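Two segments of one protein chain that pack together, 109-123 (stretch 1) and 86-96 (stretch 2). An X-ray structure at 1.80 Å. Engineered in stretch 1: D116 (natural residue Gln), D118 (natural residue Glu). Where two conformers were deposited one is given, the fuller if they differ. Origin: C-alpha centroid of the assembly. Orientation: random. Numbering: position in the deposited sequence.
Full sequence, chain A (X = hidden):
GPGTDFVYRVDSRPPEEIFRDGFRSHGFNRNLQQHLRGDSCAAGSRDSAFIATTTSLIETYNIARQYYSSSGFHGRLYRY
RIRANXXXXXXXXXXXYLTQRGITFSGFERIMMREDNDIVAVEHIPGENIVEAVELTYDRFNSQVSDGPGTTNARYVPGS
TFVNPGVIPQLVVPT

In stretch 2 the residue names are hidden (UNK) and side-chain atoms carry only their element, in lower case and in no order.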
# COMPACT_ATOMS: atom_id res chain seq x y z
N GLU A 109 1.39 -10.22 -15.21
CA GLU A 109 1.34 -8.93 -14.51
C GLU A 109 -0.01 -8.25 -14.69
O GLU A 109 -0.57 -7.70 -13.73
CB GLU A 109 2.47 -8.03 -15.01
CG GLU A 109 3.84 -8.50 -14.54
CD GLU A 109 4.97 -7.64 -15.08
OE1 GLU A 109 5.04 -7.47 -16.32
OE2 GLU A 109 5.80 -7.16 -14.27
N ARG A 110 -0.56 -8.30 -15.91
CA ARG A 110 -1.81 -7.61 -16.18
C ARG A 110 -2.97 -8.29 -15.47
O ARG A 110 -3.91 -7.63 -15.03
CB ARG A 110 -2.06 -7.50 -17.68
CG ARG A 110 -0.96 -6.72 -18.40
CD ARG A 110 -1.43 -6.03 -19.66
NE ARG A 110 -0.37 -5.23 -20.26
CZ ARG A 110 -0.31 -3.90 -20.21
NH1 ARG A 110 0.69 -3.25 -20.79
NH2 ARG A 110 -1.26 -3.22 -19.58
N ILE A 111 -2.90 -9.62 -15.35
CA ILE A 111 -3.90 -10.34 -14.57
C ILE A 111 -3.86 -9.92 -13.09
O ILE A 111 -4.89 -9.74 -12.46
CB ILE A 111 -3.71 -11.87 -14.71
CG1 ILE A 111 -4.39 -12.34 -16.00
CG2 ILE A 111 -4.32 -12.62 -13.53
CD1 ILE A 111 -4.11 -13.77 -16.33
N MET A 112 -2.66 -9.73 -12.56
CA MET A 112 -2.49 -9.32 -11.17
C MET A 112 -3.02 -7.90 -10.91
O MET A 112 -3.40 -7.58 -9.78
CB MET A 112 -1.01 -9.42 -10.77
CG MET A 112 -0.50 -10.87 -10.63
SD MET A 112 -1.28 -11.74 -9.25
CE MET A 112 -0.54 -10.87 -7.86
N MET A 113 -3.05 -7.06 -11.95
CA MET A 113 -3.48 -5.65 -11.83
C MET A 113 -4.93 -5.44 -12.27
O MET A 113 -5.43 -4.32 -12.29
CB MET A 113 -2.59 -4.73 -12.67
CG MET A 113 -1.12 -4.78 -12.37
SD MET A 113 -0.22 -3.47 -13.27
CE MET A 113 -0.56 -3.89 -14.98
N ARG A 114 -5.58 -6.55 -12.60
CA ARG A 114 -6.88 -6.53 -13.26
C ARG A 114 -7.98 -5.79 -12.52
O ARG A 114 -8.83 -5.15 -13.16
CB ARG A 114 -7.33 -7.97 -13.50
CG ARG A 114 -7.87 -8.23 -14.89
CD ARG A 114 -8.42 -9.65 -14.94
NE ARG A 114 -9.36 -9.86 -13.84
CZ ARG A 114 -10.67 -9.91 -13.99
NH1 ARG A 114 -11.22 -9.82 -15.19
NH2 ARG A 114 -11.44 -10.09 -12.92
N GLU A 115 -7.98 -5.85 -11.20
CA GLU A 115 -9.10 -5.29 -10.44
C GLU A 115 -8.88 -3.82 -10.12
O GLU A 115 -9.77 -3.17 -9.57
CB GLU A 115 -9.30 -6.11 -9.16
CG GLU A 115 -10.25 -7.28 -9.35
CD GLU A 115 -10.20 -8.24 -8.19
OE1 GLU A 115 -9.15 -8.90 -8.02
OE2 GLU A 115 -11.20 -8.34 -7.44
N ASP A 116 -7.71 -3.30 -10.49
CA ASP A 116 -7.41 -1.87 -10.38
C ASP A 116 -7.57 -1.24 -9.00
O ASP A 116 -7.96 -0.08 -8.88
CB ASP A 116 -8.30 -1.09 -11.35
CG ASP A 116 -8.03 -1.44 -12.80
OD1 ASP A 116 -6.91 -1.90 -13.11
OD2 ASP A 116 -8.97 -1.28 -13.61
N ASN A 117 -7.21 -1.97 -7.95
CA ASN A 117 -7.29 -1.41 -6.59
C ASN A 117 -5.97 -0.90 -6.06
O ASN A 117 -5.91 -0.36 -4.96
CB ASN A 117 -7.85 -2.47 -5.65
CG ASN A 117 -9.24 -2.89 -6.04
OD1 ASN A 117 -10.08 -2.06 -6.39
ND2 ASN A 117 -9.49 -4.20 -6.04
N ASP A 118 -4.90 -1.06 -6.83
CA ASP A 118 -3.59 -0.62 -6.36
C ASP A 118 -3.40 0.88 -6.45
O ASP A 118 -3.68 1.49 -7.48
CB ASP A 118 -2.46 -1.30 -7.13
CG ASP A 118 -2.42 -2.80 -6.90
OD1 ASP A 118 -1.93 -3.19 -5.82
OD2 ASP A 118 -2.86 -3.57 -7.79
N ILE A 119 -2.91 1.45 -5.35
CA ILE A 119 -2.59 2.87 -5.28
C ILE A 119 -1.24 2.99 -4.56
O ILE A 119 -1.02 2.32 -3.55
CB ILE A 119 -3.68 3.67 -4.55
CG1 ILE A 119 -4.93 3.75 -5.43
CG2 ILE A 119 -3.19 5.07 -4.22
CD1 ILE A 119 -6.07 4.46 -4.78
N VAL A 120 -0.32 3.77 -5.10
CA VAL A 120 0.94 3.97 -4.39
C VAL A 120 1.06 5.40 -3.89
O VAL A 120 0.62 6.32 -4.57
CB VAL A 120 2.17 3.64 -5.27
CG1 VAL A 120 2.16 2.16 -5.68
CG2 VAL A 120 2.20 4.51 -6.51
N ALA A 121 1.67 5.56 -2.72
CA ALA A 121 2.02 6.89 -2.23
C ALA A 121 3.49 7.08 -2.48
O ALA A 121 4.28 6.15 -2.35
CB ALA A 121 1.71 7.03 -0.76
N VAL A 122 3.87 8.30 -2.81
CA VAL A 122 5.28 8.55 -3.06
C VAL A 122 5.98 9.11 -1.81
O VAL A 122 5.53 10.09 -1.21
CB VAL A 122 5.48 9.48 -4.28
CG1 VAL A 122 4.98 8.80 -5.54
CG2 VAL A 122 4.78 10.83 -4.07
N GLU A 123 7.09 8.47 -1.44
CA GLU A 123 8.00 8.89 -0.37
C GLU A 123 7.44 8.77 1.07
O GLU A 123 8.06 8.13 1.91
CB GLU A 123 8.49 10.34 -0.59
CG GLU A 123 9.73 10.65 0.27
CD GLU A 123 10.13 12.13 0.31
OE1 GLU A 123 10.03 12.84 -0.72
OE2 GLU A 123 10.55 12.58 1.40
N UNK A 86 -2.97 14.03 -2.77
CA UNK A 86 -2.25 14.12 -4.04
C UNK A 86 -0.88 13.41 -4.02
O UNK A 86 -0.18 13.36 -5.03
c UNK A 86 -2.06 15.58 -4.46
c UNK A 86 -3.35 16.23 -4.95
o UNK A 86 -3.37 17.44 -5.20
n UNK A 86 -4.42 15.44 -5.11
N UNK A 87 -0.52 12.89 -2.86
CA UNK A 87 0.68 12.07 -2.67
C UNK A 87 0.46 10.65 -3.23
O UNK A 87 1.41 9.93 -3.54
c UNK A 87 1.41 13.36 0.97
c UNK A 87 1.02 11.98 -1.15
c UNK A 87 2.21 11.06 -0.86
c UNK A 87 1.23 13.37 -0.54
N UNK A 88 -0.82 10.30 -3.40
CA UNK A 88 -1.25 8.97 -3.80
C UNK A 88 -1.61 8.94 -5.27
O UNK A 88 -2.25 9.86 -5.78
c UNK A 88 -2.18 8.36 -1.49
c UNK A 88 -1.91 9.47 -0.70
c UNK A 88 -2.21 7.11 -0.89
c UNK A 88 -1.71 8.09 1.25
c UNK A 88 -1.97 6.96 0.47
c UNK A 88 -1.68 9.35 0.66
c UNK A 88 -2.46 8.52 -2.97
N UNK A 89 -1.19 7.88 -5.95
CA UNK A 89 -1.47 7.70 -7.39
C UNK A 89 -2.04 6.32 -7.65
O UNK A 89 -1.45 5.33 -7.24
c UNK A 89 1.68 11.70 -8.29
c UNK A 89 0.93 11.30 -9.36
c UNK A 89 1.84 10.89 -7.18
o UNK A 89 2.28 12.94 -8.32
c UNK A 89 -0.19 7.84 -8.22
c UNK A 89 1.24 9.64 -7.16
c UNK A 89 0.33 10.04 -9.33
c UNK A 89 0.45 9.21 -8.23
N UNK A 90 -3.20 6.24 -8.32
CA UNK A 90 -3.60 4.94 -8.87
C UNK A 90 -2.58 4.51 -9.92
O UNK A 90 -2.04 5.38 -10.62
c UNK A 90 -4.14 7.31 -8.67
c UNK A 90 -5.41 6.55 -8.94
c UNK A 90 -4.97 5.23 -9.51
N UNK A 91 -2.30 3.22 -10.06
CA UNK A 91 -1.17 2.84 -10.91
C UNK A 91 -1.49 2.84 -12.41
O UNK A 91 -0.59 2.93 -13.23
c UNK A 91 -0.08 1.45 -9.09
c UNK A 91 -0.61 1.45 -10.53
c UNK A 91 -1.11 -1.03 -10.42
c UNK A 91 -1.66 0.35 -10.71
N UNK A 92 -2.76 2.78 -12.77
CA UNK A 92 -3.13 2.55 -14.17
C UNK A 92 -2.62 3.62 -15.17
O UNK A 92 -2.12 3.25 -16.24
n UNK A 92 -7.43 2.95 -15.95
c UNK A 92 -6.69 1.89 -15.64
o UNK A 92 -7.18 0.79 -15.36
c UNK A 92 -4.65 2.42 -14.27
c UNK A 92 -5.17 2.08 -15.65
N UNK A 93 -2.74 4.93 -14.86
CA UNK A 93 -2.22 5.91 -15.82
C UNK A 93 -0.72 5.75 -16.05
O UNK A 93 -0.22 6.01 -17.16
c UNK A 93 -2.53 7.26 -15.16
c UNK A 93 -3.46 5.59 -13.76
c UNK A 93 -3.72 6.96 -14.29
N UNK A 94 -0.01 5.35 -15.01
CA UNK A 94 1.44 5.18 -15.14
C UNK A 94 1.75 3.92 -15.92
O UNK A 94 2.67 3.91 -16.75
c UNK A 94 2.11 5.15 -13.77
o UNK A 94 2.04 6.43 -13.17
N UNK A 95 0.99 2.86 -15.68
CA UNK A 95 1.17 1.62 -16.43
C UNK A 95 0.90 1.87 -17.92
O UNK A 95 1.62 1.38 -18.79
c UNK A 95 0.80 -0.01 -14.53
c UNK A 95 0.16 -0.66 -16.88
c UNK A 95 0.27 0.49 -15.88
N UNK A 96 -0.13 2.66 -18.21
CA UNK A 96 -0.42 3.05 -19.59
C UNK A 96 0.70 3.87 -20.21
O UNK A 96 1.04 3.71 -21.38
c UNK A 96 -1.74 3.81 -19.68
c UNK A 96 -2.95 2.94 -19.42
o UNK A 96 -2.84 1.71 -19.34
n UNK A 96 -4.12 3.56 -19.29
O HOH W 1 -1.36 -0.36 -20.16

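Position 86 carries two side-chain carbons, the second bearing one oxygen and one nitrogen: a short amide, N86. It lies out of reach of stretch 1.

Position 87 has four carbons, forked at the first, with one arm two carbons long. Its backbone O accepts a hydrogen bond from V122 N at 3.0 Å, and its side chain lies against A121 and V122. The beta-branched pattern with a longer arm is isoleucine, I87; its CG2 sits 4.1 Å from A121 CB and also 4.1 Å from V122 CG2.

At position 88 one carbon leads to a ring of six carbons with no heteroatom. A121 CB lies over one face of that ring, 3.9 Å from its centroid and 12° off the normal, while I119 CG2 comes 3.7 Å from the CB of 88 and lies near the ring's edge. This is F88. The methyl of A121 packs on the ring face as a CH-pi contact.

Position 89 repeats the ring but adds an oxygen on it, which makes a phenol: Y89. Its N donates to V120 O at 2.8 Å and its O accepts from V120 N at 2.9 Å, so the two residues are joined by a reciprocal pair of bonds between the facing strand edges. The ring reaches V122, with CE1 4.1 Å from V122 CG1.

Position 90 has three carbons that close onto its own backbone nitrogen, so it is P90. Without an N-H it cannot donate, yet it costs the ladder nothing, because it faces I119 in a non-hydrogen-bonded pair, CA to CA 4.3 Å.

Position 91 again shows four carbons forked at the first, one arm two carbons long, touching M113, D118 and V120. It is I91. Its CD1 lies 3.9 Å from M113 SD and 3.6 Å from CB of the engineered D118, and its N makes a weak hydrogen bond to D118 O at 3.4 Å.

Position 92 has three carbons, the third carrying oxygen and nitrogen, and its end approaches the engineered D116: Q92.

Position 93 is another three-carbon ring closed on the backbone nitrogen, P93, and position 94 is one carbon and one oxygen, S94; neither touches stretch 1.

Position 95 has one carbon bearing two more, directed toward stretch 1: V95. Its CG1 is 3.8 Å from M113 CE and 4.0 Å from R110 NH2.

Position 96 matches 86 in composition, N96. A water joins it to stretch 1, donating to N96 OD1 at 2.7 Å and accepting from R110 NH2 at 2.9 Å.

The contact works in two parts. A short antiparallel ladder fixes the register through backbone hydrogen bonds, and alternation sends I119, A121, F88 and P90 to one face, V120 and Y89 to the other. Beyond the ladder, I91 and V95 lie one helical turn apart, I91 O accepting from V95 N at 2.9 Å, and both meet M113, extending the apolar packing past the strands.

Stretch 2, residues 86-96: NIFYPIQPSVN
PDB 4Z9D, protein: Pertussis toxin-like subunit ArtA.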